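PDB 4C65: ochratoxinase from Aspergillus niger, which hydrolyses the amide bond of ochratoxin A with the help of zinc, releasing L-phenylalanine, and acts more generally as a carboxypeptidase preferring C-terminal aromatic residues. Local coordinates for residues S111-A116 with L371-Q376; C180-V185 with R189-L194; L194-G199 with A236-I241; K229-E234 with R240-H245. All coordinates share one frame; numbering follows the deposited sequence.

Contact 1. Residues S111-A116 with L371-Q376; sequences SYRDLA and LSVGPQ
Arg113 reaches from its strand to the 3-10 turn at Ser372, where NH1 donates to the backbone O of Ser372 at 2.8 Å. The bond is short but bent, with an N-H...O angle of 135°, and the oxygen stands off the guanidinium plane. The same residue also covers the cation: CB of Ser372 sits 3.4 Å above one face, toward the rim, while CD2 of Leu115 lies over the opposite face at 3.8 Å. The flat group is therefore held between two carbon atoms. Lower down the side chain, the aliphatic part does the touching, CD of Arg113 packing on CG1 of Val373 at 3.7 Å, the two side chains running antiparallel alongside one another. The path is set by an extended start, CG anti to the backbone N (chi1 -167°), followed by a bend at chi3 (62°) that swings the guanidinium toward the carbonyl of Ser372. Three further partners hold its rotation: NE donates to the O of Cys68, NH2 forms a salt bridge with Glu264, and NH1 also bonds to Ser262 OG. The small Ser372 suits its place, since its CB fits against the guanidinium while its OG turns back to the O of Ala369. Arginine suits the buried strand because it can serve several acceptors at once. The side chain of Arg113 is about 5 Å from that of the zinc ligand His69, which places this network close behind the metal centre, probably as part of its second shell, in the amidohydrolase TIM barrel.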
loop_
_atom_site.group_PDB
_atom_site.type_symbol
_atom_site.label_atom_id
_atom_site.label_comp_id
_atom_site.label_asym_id
_atom_site.label_seq_id
_atom_site.Cartn_x
_atom_site.Cartn_y
_atom_site.Cartn_z
ATOM N N SER A 111 9.891 -4.754 -41.798
ATOM C CA SER A 111 9.694 -5.485 -40.555
ATOM C C SER A 111 10.804 -5.173 -39.561
ATOM O O SER A 111 11.968 -5.078 -39.931
ATOM C CB SER A 111 9.617 -7.013 -40.796
ATOM O OG SER A 111 8.396 -7.393 -41.443
ATOM N N TYR A 112 10.403 -5.042 -38.304
ATOM C CA TYR A 112 11.280 -4.830 -37.187
ATOM C C TYR A 112 10.918 -5.822 -36.063
ATOM O O TYR A 112 9.761 -6.031 -35.774
ATOM C CB TYR A 112 11.047 -3.437 -36.623
ATOM C CG TYR A 112 11.881 -2.281 -37.153
ATOM C CD1 TYR A 112 12.965 -2.465 -38.001
ATOM C CD2 TYR A 112 11.610 -0.982 -36.709
ATOM C CE1 TYR A 112 13.722 -1.375 -38.417
ATOM C CE2 TYR A 112 12.366 0.089 -37.106
ATOM C CZ TYR A 112 13.406 -0.101 -37.974
ATOM O OH TYR A 112 14.147 0.987 -38.338
ATOM N N ARG A 113 11.935 -6.428 -35.448
ATOM C CA ARG A 113 11.760 -7.126 -34.184
ATOM C C ARG A 113 12.257 -6.244 -33.049
ATOM O O ARG A 113 13.467 -6.020 -32.901
ATOM C CB ARG A 113 12.468 -8.486 -34.185
ATOM C CG ARG A 113 12.045 -9.378 -33.015
ATOM C CD ARG A 113 12.743 -10.723 -33.031
ATOM N NE ARG A 113 14.193 -10.589 -32.900
ATOM C CZ ARG A 113 15.027 -11.560 -32.542
ATOM N NH1 ARG A 113 14.585 -12.778 -32.242
ATOM N NH2 ARG A 113 16.328 -11.314 -32.465
ATOM N N ASP A 114 11.296 -5.716 -32.290
ATOM C CA ASP A 114 11.531 -4.910 -31.106
ATOM C C ASP A 114 11.820 -5.850 -29.936
ATOM O O ASP A 114 11.017 -6.735 -29.645
ATOM C CB ASP A 114 10.275 -4.085 -30.809
ATOM C CG ASP A 114 10.325 -3.387 -29.491
ATOM O OD1 ASP A 114 11.408 -2.931 -29.076
ATOM O OD2 ASP A 114 9.258 -3.224 -28.889
ATOM N N LEU A 115 12.935 -5.633 -29.247
ATOM C CA LEU A 115 13.344 -6.516 -28.152
ATOM C C LEU A 115 13.374 -5.850 -26.777
ATOM O O LEU A 115 13.711 -6.482 -25.768
ATOM C CB LEU A 115 14.701 -7.116 -28.482
ATOM C CG LEU A 115 14.699 -8.084 -29.659
ATOM C CD1 LEU A 115 16.114 -8.601 -29.881
ATOM C CD2 LEU A 115 13.740 -9.249 -29.408
ATOM N N ALA A 116 12.979 -4.587 -26.700
ATOM C CA ALA A 116 12.689 -3.968 -25.414
ATOM C C ALA A 116 12.015 -2.639 -25.674
ATOM O O ALA A 116 12.608 -1.751 -26.284
ATOM C CB ALA A 116 13.966 -3.751 -24.624
ATOM N N LEU A 371 12.613 -15.991 -39.140
ATOM C CA LEU A 371 12.958 -17.037 -38.159
ATOM C C LEU A 371 13.138 -16.427 -36.771
ATOM O O LEU A 371 12.927 -17.085 -35.743
ATOM C CB LEU A 371 14.216 -17.783 -38.541
ATOM C CG LEU A 371 14.162 -18.617 -39.819
ATOM C CD1 LEU A 371 15.565 -19.074 -40.176
ATOM C CD2 LEU A 371 13.227 -19.809 -39.665
ATOM N N SER A 372 13.434 -15.135 -36.756
ATOM C CA SER A 372 13.579 -14.384 -35.512
ATOM C C SER A 372 12.331 -14.367 -34.634
ATOM O O SER A 372 12.453 -14.085 -33.431
ATOM C CB SER A 372 14.025 -12.944 -35.793
ATOM O OG SER A 372 12.982 -12.154 -36.348
ATOM N N VAL A 373 11.149 -14.614 -35.224
ATOM C CA VAL A 373 9.887 -14.620 -34.463
ATOM C C VAL A 373 9.166 -15.939 -34.561
ATOM O O VAL A 373 8.035 -16.063 -34.114
ATOM C CB VAL A 373 8.948 -13.453 -34.844
ATOM C CG1 VAL A 373 9.662 -12.123 -34.641
ATOM C CG2 VAL A 373 8.454 -13.575 -36.267
ATOM N N GLY A 374 9.865 -16.955 -35.076
ATOM C CA GLY A 374 9.390 -18.313 -34.980
ATOM C C GLY A 374 8.033 -18.485 -35.610
ATOM O O GLY A 374 7.814 -18.013 -36.718
ATOM N N PRO A 375 7.114 -19.163 -34.915
ATOM C CA PRO A 375 5.789 -19.428 -35.508
ATOM C C PRO A 375 4.911 -18.198 -35.672
ATOM O O PRO A 375 3.824 -18.327 -36.205
ATOM C CB PRO A 375 5.124 -20.394 -34.531
ATOM C CG PRO A 375 6.148 -20.764 -33.529
ATOM C CD PRO A 375 7.323 -19.865 -33.643
ATOM N N GLN A 376 5.358 -17.030 -35.205
ATOM C CA GLN A 376 4.592 -15.785 -35.367
ATOM C C GLN A 376 4.841 -15.123 -36.712
ATOM O O GLN A 376 4.166 -14.151 -37.067
ATOM C CB GLN A 376 4.949 -14.777 -34.290
ATOM C CG GLN A 376 4.545 -15.209 -32.903
ATOM C CD GLN A 376 3.047 -15.346 -32.771
ATOM O OE1 GLN A 376 2.303 -14.413 -33.082
ATOM N NE2 GLN A 376 2.605 -16.495 -32.328
#

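Contact 2. Residues C180-V185 with R189-L194; sequences CIADGV and RRAVRL
The backbone of 180-185 leaves a short strand and turns at Gly184, the N-cap position, into the helix that carries 189-194, with the CA atoms of Ala182 and Ala191 6.4 Å apart. Ala191 presents its CB to both side chains of the incoming chain: SG of Cys180 meets it at 3.7 Å and CB of Ala182 at 3.8 Å. The two small alanines let strand and helix come close. Cys180 comes from the strand with SG anti to its backbone N (chi1 -178°), a direction that carries the sulfur over to the helix. Farther along, the first turn of the helix is closed by a weak bond from the N of Arg189 to the O of Val185, 3.3 Å long. CG of Arg189 lies 3.5 Å from that same oxygen, and the chain then runs extended past CG1 of Val185, 4.3 Å from NE. Its length takes the cationic end beyond the helix surface, where NH1 pairs with Glu234 and NH2 with Glu226 of a neighbouring subunit. Gly184 has a positive phi of 96°, a backbone shape readily taken by glycine, and its N donates to Glu227. Strand, glycine N-cap and helix thus make a beta-alpha connection within the TIM-barrel domain, with the arginines of the helix directed into interfaces of the homooctamer.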
loop_
_atom_site.group_PDB
_atom_site.type_symbol
_atom_site.label_atom_id
_atom_site.label_comp_id
_atom_site.label_asym_id
_atom_site.label_seq_id
_atom_site.Cartn_x
_atom_site.Cartn_y
_atom_site.Cartn_z
ATOM N N CYS A 180 11.093 -5.629 -17.584
ATOM C CA CYS A 180 10.350 -6.376 -16.614
ATOM C C CYS A 180 11.330 -7.145 -15.750
ATOM O O CYS A 180 12.081 -7.977 -16.250
ATOM C CB CYS A 180 9.376 -7.306 -17.314
ATOM S SG CYS A 180 8.359 -8.263 -16.177
ATOM N N ILE A 181 11.302 -6.887 -14.439
ATOM C CA ILE A 181 12.130 -7.594 -13.475
ATOM C C ILE A 181 11.322 -8.686 -12.790
ATOM O O ILE A 181 10.239 -8.443 -12.235
ATOM C CB ILE A 181 12.668 -6.642 -12.386
ATOM C CG1 ILE A 181 13.324 -5.390 -12.966
ATOM C CG2 ILE A 181 13.490 -7.424 -11.393
ATOM C CD1 ILE A 181 14.713 -5.482 -13.421
ATOM N N ALA A 182 11.856 -9.899 -12.809
ATOM C CA ALA A 182 11.178 -11.026 -12.193
ATOM C C ALA A 182 12.214 -11.976 -11.613
ATOM O O ALA A 182 13.225 -12.257 -12.255
ATOM C CB ALA A 182 10.287 -11.749 -13.212
ATOM N N ASP A 183 11.931 -12.503 -10.427
ATOM C CA ASP A 183 12.834 -13.407 -9.763
ATOM C C ASP A 183 12.096 -14.658 -9.299
ATOM O O ASP A 183 11.166 -14.581 -8.491
ATOM C CB ASP A 183 13.472 -12.728 -8.561
ATOM C CG ASP A 183 14.321 -11.537 -8.946
ATOM O OD1 ASP A 183 15.329 -11.710 -9.660
ATOM O OD2 ASP A 183 13.949 -10.406 -8.568
ATOM N N GLY A 184 12.542 -15.810 -9.789
ATOM C CA GLY A 184 11.934 -17.077 -9.425
ATOM C C GLY A 184 10.909 -17.553 -10.436
ATOM O O GLY A 184 10.361 -16.770 -11.202
ATOM N N VAL A 185 10.689 -18.861 -10.449
ATOM C CA VAL A 185 9.770 -19.506 -11.358
ATOM C C VAL A 185 8.376 -18.871 -11.340
ATOM O O VAL A 185 7.756 -18.737 -12.384
ATOM C CB VAL A 185 9.686 -21.012 -11.031
ATOM C CG1 VAL A 185 8.414 -21.642 -11.574
ATOM C CG2 VAL A 185 10.919 -21.729 -11.579
ATOM N N ARG A 189 6.711 -16.618 -14.694
ATOM C CA ARG A 189 5.513 -16.983 -15.426
ATOM C C ARG A 189 4.702 -15.744 -15.700
ATOM O O ARG A 189 4.272 -15.530 -16.823
ATOM C CB ARG A 189 4.664 -17.999 -14.676
ATOM C CG ARG A 189 5.242 -19.412 -14.650
ATOM C CD ARG A 189 4.189 -20.371 -14.128
ATOM N NE ARG A 189 4.757 -21.654 -13.749
ATOM C CZ ARG A 189 5.056 -22.622 -14.597
ATOM N NH1 ARG A 189 4.905 -22.451 -15.909
ATOM N NH2 ARG A 189 5.541 -23.764 -14.117
ATOM N N ARG A 190 4.461 -14.944 -14.672
ATOM C CA ARG A 190 3.698 -13.721 -14.888
ATOM C C ARG A 190 4.422 -12.786 -15.853
ATOM O O ARG A 190 3.789 -12.199 -16.740
ATOM C CB ARG A 190 3.343 -13.017 -13.580
ATOM C CG ARG A 190 2.661 -11.670 -13.858
ATOM C CD ARG A 190 1.510 -11.336 -12.932
ATOM N NE ARG A 190 1.891 -11.408 -11.535
ATOM C CZ ARG A 190 1.320 -12.183 -10.625
ATOM N NH1 ARG A 190 0.329 -13.003 -10.917
ATOM N NH2 ARG A 190 1.771 -12.155 -9.390
ATOM N N ALA A 191 5.742 -12.692 -15.722
ATOM C CA ALA A 191 6.519 -11.824 -16.569
ATOM C C ALA A 191 6.282 -12.096 -18.034
ATOM O O ALA A 191 6.036 -11.161 -18.800
ATOM C CB ALA A 191 7.998 -11.937 -16.254
ATOM N N VAL A 192 6.366 -13.366 -18.438
ATOM C CA VAL A 192 6.126 -13.725 -19.833
ATOM C C VAL A 192 4.673 -13.386 -20.205
ATOM O O VAL A 192 4.411 -12.782 -21.246
ATOM C CB VAL A 192 6.393 -15.212 -20.093
ATOM C CG1 VAL A 192 5.988 -15.584 -21.519
ATOM C CG2 VAL A 192 7.858 -15.535 -19.889
ATOM N N ARG A 193 3.736 -13.767 -19.335
ATOM C CA ARG A 193 2.321 -13.566 -19.606
ATOM C C ARG A 193 1.975 -12.083 -19.764
ATOM O O ARG A 193 1.179 -11.721 -20.618
ATOM C CB ARG A 193 1.492 -14.207 -18.514
ATOM C CG ARG A 193 1.544 -15.721 -18.558
ATOM C CD ARG A 193 1.042 -16.369 -17.271
ATOM N NE ARG A 193 1.293 -17.813 -17.302
ATOM C CZ ARG A 193 0.844 -18.685 -16.406
ATOM N NH1 ARG A 193 0.089 -18.302 -15.410
ATOM N NH2 ARG A 193 1.125 -19.959 -16.551
ATOM N N LEU A 194 2.611 -11.217 -18.989
ATOM C CA LEU A 194 2.351 -9.790 -19.111
ATOM C C LEU A 194 2.803 -9.231 -20.463
ATOM O O LEU A 194 2.225 -8.264 -20.965
ATOM C CB LEU A 194 3.036 -9.028 -17.999
ATOM C CG LEU A 194 2.411 -9.086 -16.606
ATOM C CD1 LEU A 194 3.407 -8.576 -15.580
ATOM C CD2 LEU A 194 1.144 -8.257 -16.537
#

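Contact 3. Residues L194-G199 with A236-I241; sequences LQIRRG and ARQNRI
The guanidinium of Arg240 carries Ile196 over one face, where CD1 approaches NE to 3.4 Å and CG2 stands 4.3 Å above the plane, offset toward the rim. At its edge and in its plane lies the O of Gln238, which accepts from NH1 at 2.7 Å with an N-H...O angle of 166°. That oxygen is met in its own carbonyl plane, so both flat groups are well set for the bond, which helps fix the guanidinium's rotation. The O of Gly199 is also near the plane at the edge, but 4.4 Å from NH2, which instead donates to the O of Ala200, a second hold. A bend at chi2 (65°) turns the arginine back toward its own loop, bringing NH1 to the carbonyl two residues earlier. Ile196, coming from the opposite direction, ends in a methyl that can lie against the flat face of the cation, where no N-H points; the same CD1 touches CB of Gln238 at 4.2 Å. The amide of Gln238 points on to the O of Ala221 in a neighbouring subunit. Both segments turn just here. Gly199 ends one helix and Asn239 the other, each with positive phi, a backbone shape that glycine and asparagine adopt more readily than most residues. The contact therefore joins two Schellman motifs, the C-terminal ends of neighbouring helices on the outside of the TIM barrel.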
loop_
_atom_site.group_PDB
_atom_site.type_symbol
_atom_site.label_atom_id
_atom_site.label_comp_id
_atom_site.label_asym_id
_atom_site.label_seq_id
_atom_site.Cartn_x
_atom_site.Cartn_y
_atom_site.Cartn_z
ATOM N N LEU A 194 2.611 -11.217 -18.989
ATOM C CA LEU A 194 2.351 -9.790 -19.111
ATOM C C LEU A 194 2.803 -9.231 -20.463
ATOM O O LEU A 194 2.225 -8.264 -20.965
ATOM C CB LEU A 194 3.036 -9.028 -17.999
ATOM C CG LEU A 194 2.411 -9.086 -16.606
ATOM C CD1 LEU A 194 3.407 -8.576 -15.580
ATOM C CD2 LEU A 194 1.144 -8.257 -16.537
ATOM N N GLN A 195 3.813 -9.830 -21.088
ATOM C CA GLN A 195 4.210 -9.361 -22.417
ATOM C C GLN A 195 3.227 -9.859 -23.456
ATOM O O GLN A 195 2.799 -9.097 -24.332
ATOM C CB GLN A 195 5.629 -9.807 -22.766
ATOM C CG GLN A 195 6.669 -9.489 -21.708
ATOM C CD GLN A 195 6.379 -8.210 -20.941
ATOM O OE1 GLN A 195 6.159 -7.149 -21.525
ATOM N NE2 GLN A 195 6.470 -8.294 -19.605
ATOM N N ILE A 196 2.848 -11.130 -23.371
ATOM C CA ILE A 196 1.829 -11.668 -24.289
ATOM C C ILE A 196 0.566 -10.808 -24.182
ATOM O O ILE A 196 -0.072 -10.514 -25.189
ATOM C CB ILE A 196 1.453 -13.114 -23.961
ATOM C CG1 ILE A 196 2.668 -14.043 -24.081
ATOM C CG2 ILE A 196 0.337 -13.586 -24.863
ATOM C CD1 ILE A 196 3.173 -14.222 -25.496
ATOM N N ARG A 197 0.224 -10.426 -22.951
ATOM C CA ARG A 197 -0.932 -9.558 -22.690
ATOM C C ARG A 197 -0.949 -8.302 -23.560
ATOM O O ARG A 197 -2.012 -7.927 -24.053
ATOM C CB ARG A 197 -0.989 -9.138 -21.240
ATOM C CG ARG A 197 -2.316 -8.537 -20.810
ATOM C CD ARG A 197 -2.285 -8.242 -19.329
ATOM N NE ARG A 197 -3.601 -7.900 -18.857
ATOM C CZ ARG A 197 -4.215 -6.747 -19.064
ATOM N NH1 ARG A 197 -3.601 -5.724 -19.631
ATOM N NH2 ARG A 197 -5.440 -6.619 -18.647
ATOM N N ARG A 198 0.230 -7.690 -23.759
ATOM C CA ARG A 198 0.363 -6.451 -24.576
ATOM C C ARG A 198 0.431 -6.772 -26.056
ATOM O O ARG A 198 0.391 -5.879 -26.880
ATOM C CB ARG A 198 1.504 -5.472 -24.079
ATOM C CG ARG A 198 2.219 -6.039 -22.919
ATOM C CD ARG A 198 3.283 -5.202 -22.336
ATOM N NE ARG A 198 3.835 -4.037 -22.989
ATOM C CZ ARG A 198 5.030 -3.553 -22.678
ATOM N NH1 ARG A 198 5.788 -4.142 -21.754
ATOM N NH2 ARG A 198 5.490 -2.471 -23.269
ATOM N N GLY A 199 0.459 -8.051 -26.421
ATOM C CA GLY A 199 0.534 -8.448 -27.828
ATOM C C GLY A 199 1.915 -8.862 -28.301
ATOM O O GLY A 199 2.167 -8.929 -29.506
ATOM N N ALA A 236 6.375 -20.742 -25.512
ATOM C CA ALA A 236 6.000 -21.823 -26.399
ATOM C C ALA A 236 4.514 -22.146 -26.389
ATOM O O ALA A 236 3.952 -22.488 -27.419
ATOM C CB ALA A 236 6.799 -23.061 -26.064
ATOM N N ARG A 237 3.870 -22.058 -25.232
ATOM C CA ARG A 237 2.444 -22.387 -25.129
ATOM C C ARG A 237 1.561 -21.426 -25.931
ATOM O O ARG A 237 0.495 -21.802 -26.365
ATOM C CB ARG A 237 2.023 -22.457 -23.674
ATOM C CG ARG A 237 0.729 -23.203 -23.437
ATOM C CD ARG A 237 0.727 -23.854 -22.086
ATOM N NE ARG A 237 1.057 -22.844 -21.117
ATOM C CZ ARG A 237 2.075 -22.872 -20.263
ATOM N NH1 ARG A 237 2.912 -23.906 -20.139
ATOM N NH2 ARG A 237 2.225 -21.817 -19.495
ATOM N N GLN A 238 2.057 -20.216 -26.175
ATOM C CA GLN A 238 1.366 -19.272 -26.998
ATOM C C GLN A 238 2.071 -19.090 -28.354
ATOM O O GLN A 238 1.854 -18.097 -29.051
ATOM C CB GLN A 238 1.233 -17.916 -26.268
ATOM C CG GLN A 238 0.587 -17.990 -24.891
ATOM C CD GLN A 238 -0.769 -18.649 -24.935
ATOM O OE1 GLN A 238 -1.586 -18.367 -25.813
ATOM N NE2 GLN A 238 -1.036 -19.490 -23.971
ATOM N N ASN A 239 2.887 -20.065 -28.740
ATOM C CA ASN A 239 3.573 -20.041 -30.025
ATOM C C ASN A 239 4.523 -18.883 -30.214
ATOM O O ASN A 239 4.630 -18.318 -31.318
ATOM C CB ASN A 239 2.576 -20.123 -31.191
ATOM C CG ASN A 239 2.505 -21.519 -31.786
ATOM O OD1 ASN A 239 2.682 -22.514 -31.096
ATOM N ND2 ASN A 239 2.168 -21.591 -33.045
ATOM N N ARG A 240 5.217 -18.521 -29.130
ATOM C CA ARG A 240 6.317 -17.576 -29.223
ATOM C C ARG A 240 7.634 -18.355 -28.986
ATOM O O ARG A 240 7.659 -19.338 -28.265
ATOM C CB ARG A 240 6.196 -16.493 -28.198
ATOM C CG ARG A 240 5.352 -15.313 -28.613
ATOM C CD ARG A 240 3.892 -15.663 -28.824
ATOM N NE ARG A 240 3.106 -14.442 -28.895
ATOM C CZ ARG A 240 1.789 -14.380 -29.062
ATOM N NH1 ARG A 240 1.057 -15.472 -29.201
ATOM N NH2 ARG A 240 1.213 -13.193 -29.060
ATOM N N ILE A 241 8.712 -17.859 -29.575
ATOM C CA ILE A 241 10.030 -18.288 -29.200
ATOM C C ILE A 241 10.713 -17.199 -28.345
ATOM O O ILE A 241 10.196 -16.083 -28.208
ATOM C CB ILE A 241 10.880 -18.590 -30.418
ATOM C CG1 ILE A 241 11.034 -17.343 -31.288
ATOM C CG2 ILE A 241 10.275 -19.762 -31.186
ATOM C CD1 ILE A 241 12.245 -17.386 -32.183
#

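Contact 4. Residues K229-E234 with R240-H245; sequences KVIVEE and RIVSAH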
loop_
_atom_site.group_PDB
_atom_site.type_symbol
_atom_site.label_atom_id
_atom_site.label_comp_id
_atom_site.label_asym_id
_atom_site.label_seq_id
_atom_site.Cartn_x
_atom_site.Cartn_y
_atom_site.Cartn_z
ATOM N N LYS A 229 13.916 -22.184 -18.395
ATOM C CA LYS A 229 13.087 -23.237 -18.958
ATOM C C LYS A 229 11.605 -22.857 -18.889
ATOM O O LYS A 229 10.867 -23.058 -19.837
ATOM C CB LYS A 229 13.347 -24.548 -18.217
ATOM C CG LYS A 229 12.547 -25.738 -18.704
ATOM C CD LYS A 229 12.968 -26.977 -17.934
ATOM C CE LYS A 229 12.221 -28.241 -18.378
ATOM N NZ LYS A 229 11.184 -28.694 -17.380
ATOM N N VAL A 230 11.175 -22.365 -17.733
ATOM C CA VAL A 230 9.804 -21.907 -17.555
ATOM C C VAL A 230 9.469 -20.772 -18.524
ATOM O O VAL A 230 8.465 -20.822 -19.216
ATOM C CB VAL A 230 9.539 -21.505 -16.087
ATOM C CG1 VAL A 230 8.266 -20.700 -15.938
ATOM C CG2 VAL A 230 9.481 -22.752 -15.230
ATOM N N ILE A 231 10.346 -19.787 -18.628
ATOM C CA ILE A 231 10.162 -18.743 -19.609
ATOM C C ILE A 231 9.957 -19.296 -21.027
ATOM O O ILE A 231 9.028 -18.880 -21.736
ATOM C CB ILE A 231 11.324 -17.742 -19.605
ATOM C CG1 ILE A 231 11.246 -16.897 -18.333
ATOM C CG2 ILE A 231 11.241 -16.821 -20.811
ATOM C CD1 ILE A 231 12.523 -16.163 -18.012
ATOM N N VAL A 232 10.816 -20.211 -21.454
ATOM C CA VAL A 232 10.690 -20.830 -22.784
ATOM C C VAL A 232 9.358 -21.580 -22.931
ATOM O O VAL A 232 8.698 -21.476 -23.962
ATOM C CB VAL A 232 11.905 -21.741 -23.099
ATOM C CG1 VAL A 232 11.642 -22.615 -24.327
ATOM C CG2 VAL A 232 13.140 -20.886 -23.317
ATOM N N GLU A 233 8.967 -22.323 -21.899
ATOM C CA GLU A 233 7.706 -23.074 -21.896
ATOM C C GLU A 233 6.497 -22.146 -21.971
ATOM O O GLU A 233 5.524 -22.428 -22.667
ATOM C CB GLU A 233 7.609 -23.952 -20.653
ATOM C CG GLU A 233 8.530 -25.151 -20.698
ATOM C CD GLU A 233 8.705 -25.811 -19.330
ATOM O OE1 GLU A 233 8.268 -25.204 -18.314
ATOM O OE2 GLU A 233 9.275 -26.929 -19.276
ATOM N N GLU A 234 6.546 -21.060 -21.210
ATOM C CA GLU A 234 5.476 -20.067 -21.240
ATOM C C GLU A 234 5.348 -19.472 -22.631
ATOM O O GLU A 234 4.248 -19.380 -23.142
ATOM C CB GLU A 234 5.726 -18.957 -20.230
ATOM C CG GLU A 234 5.462 -19.366 -18.796
ATOM C CD GLU A 234 4.034 -19.744 -18.552
ATOM O OE1 GLU A 234 3.157 -19.068 -19.124
ATOM O OE2 GLU A 234 3.790 -20.700 -17.782
ATOM N N ARG A 240 5.217 -18.521 -29.130
ATOM C CA ARG A 240 6.317 -17.576 -29.223
ATOM C C ARG A 240 7.634 -18.355 -28.986
ATOM O O ARG A 240 7.659 -19.338 -28.265
ATOM C CB ARG A 240 6.196 -16.493 -28.198
ATOM C CG ARG A 240 5.352 -15.313 -28.613
ATOM C CD ARG A 240 3.892 -15.663 -28.824
ATOM N NE ARG A 240 3.106 -14.442 -28.895
ATOM C CZ ARG A 240 1.789 -14.380 -29.062
ATOM N NH1 ARG A 240 1.057 -15.472 -29.201
ATOM N NH2 ARG A 240 1.213 -13.193 -29.060
ATOM N N ILE A 241 8.712 -17.859 -29.575
ATOM C CA ILE A 241 10.030 -18.288 -29.200
ATOM C C ILE A 241 10.713 -17.199 -28.345
ATOM O O ILE A 241 10.196 -16.083 -28.208
ATOM C CB ILE A 241 10.880 -18.590 -30.418
ATOM C CG1 ILE A 241 11.034 -17.343 -31.288
ATOM C CG2 ILE A 241 10.275 -19.762 -31.186
ATOM C CD1 ILE A 241 12.245 -17.386 -32.183
ATOM N N VAL A 242 11.819 -17.576 -27.704
ATOM C CA VAL A 242 12.512 -16.683 -26.818
ATOM C C VAL A 242 13.815 -16.314 -27.467
ATOM O O VAL A 242 14.528 -17.161 -28.006
ATOM C CB VAL A 242 12.785 -17.334 -25.456
ATOM C CG1 VAL A 242 13.685 -16.454 -24.616
ATOM C CG2 VAL A 242 11.491 -17.635 -24.737
ATOM N N SER A 243 14.114 -15.031 -27.415
ATOM C CA SER A 243 15.384 -14.518 -27.830
ATOM C C SER A 243 16.151 -14.183 -26.577
ATOM O O SER A 243 15.624 -13.531 -25.669
ATOM C CB SER A 243 15.189 -13.246 -28.668
ATOM O OG SER A 243 16.436 -12.633 -28.963
ATOM N N ALA A 244 17.418 -14.580 -26.552
ATOM C CA ALA A 244 18.266 -14.404 -25.396
ATOM C C ALA A 244 19.473 -13.518 -25.698
ATOM O O ALA A 244 20.261 -13.825 -26.589
ATOM C CB ALA A 244 18.751 -15.758 -24.933
ATOM N N HIS A 245 19.595 -12.424 -24.939
ATOM C CA HIS A 245 20.810 -11.635 -24.848
ATOM C C HIS A 245 21.884 -12.479 -24.179
ATOM O O HIS A 245 21.776 -12.804 -23.000
ATOM C CB HIS A 245 20.512 -10.363 -24.061
ATOM C CG HIS A 245 21.716 -9.608 -23.609
ATOM N ND1 HIS A 245 22.078 -8.409 -24.175
ATOM C CD2 HIS A 245 22.586 -9.819 -22.589
ATOM C CE1 HIS A 245 23.150 -7.937 -23.563
ATOM N NE2 HIS A 245 23.474 -8.769 -22.587
HETATM O O HOH W 1 9.479 -20.381 -26.598
#
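Val242 packs against the helix with a single methyl: its CG2 lies 3.8 Å from CA of Val232 and 3.9 Å from CG2 of the same residue, while CG2 of Ile231 closes in at 4.0 Å. One strand residue thus fits against two successive helix residues. It meets Ile231 at about a right angle and Val232 at a slant, and its approach to a CA shows how near it comes to the helix backbone. A chi1 of 172° puts this methyl beside the backbone N, on the side where it meets Val232. Branched residues suit both partners: valine is at home in a strand and offers a short, broad surface, and Ile231 also reaches Val205 on the neighbouring strand and Val192 on the adjoining helix. This is the interior of a beta-alpha-beta unit, strand 203-206, helix 225-237 and strand 242-246, in which the helix covers parallel barrel strands; three residues beyond Val242, the strand carries the zinc ligand His245. Toward the start of the strand the fit is looser. There a water links the two backbones, donating one hydrogen to the O of Val232 at 3.0 Å and the other to the O of Arg240 at 2.7 Å. On the helix, Lys229 is exposed and Glu233 partly so, and NZ of Lys229 forms a weakly hydrogen-bonded salt bridge with OE2 of Glu233 at 3.2 Å, a pairing one helical turn apart on the outer side of the helix, where Glu233 also packs on Glu226 of a neighbouring subunit.

In the fold
Contacts 2, 3 and 4 are nested along the chain inside the long loop closed by contact 1, whose segments are 255 residues apart. Contact 2 closes before contacts 3 and 4 open. Helix 185-198 serves contacts 2 and 3, and helix 225-237 serves contacts 3 and 4; the centres of contacts 2 and 4 are about 11 Å apart, and salt bridges of Glu234 to Arg189 and Arg193 join them. Contact 1 lies about 12 Å from contact 3, centre to centre, and touches it where Gln376 probably hydrogen-bonds to Asn239. Contacts 1 and 4 lie by the zinc site, contact 4 carrying the ligand His245, while contacts 2 and 3 lead out to subunit interfaces.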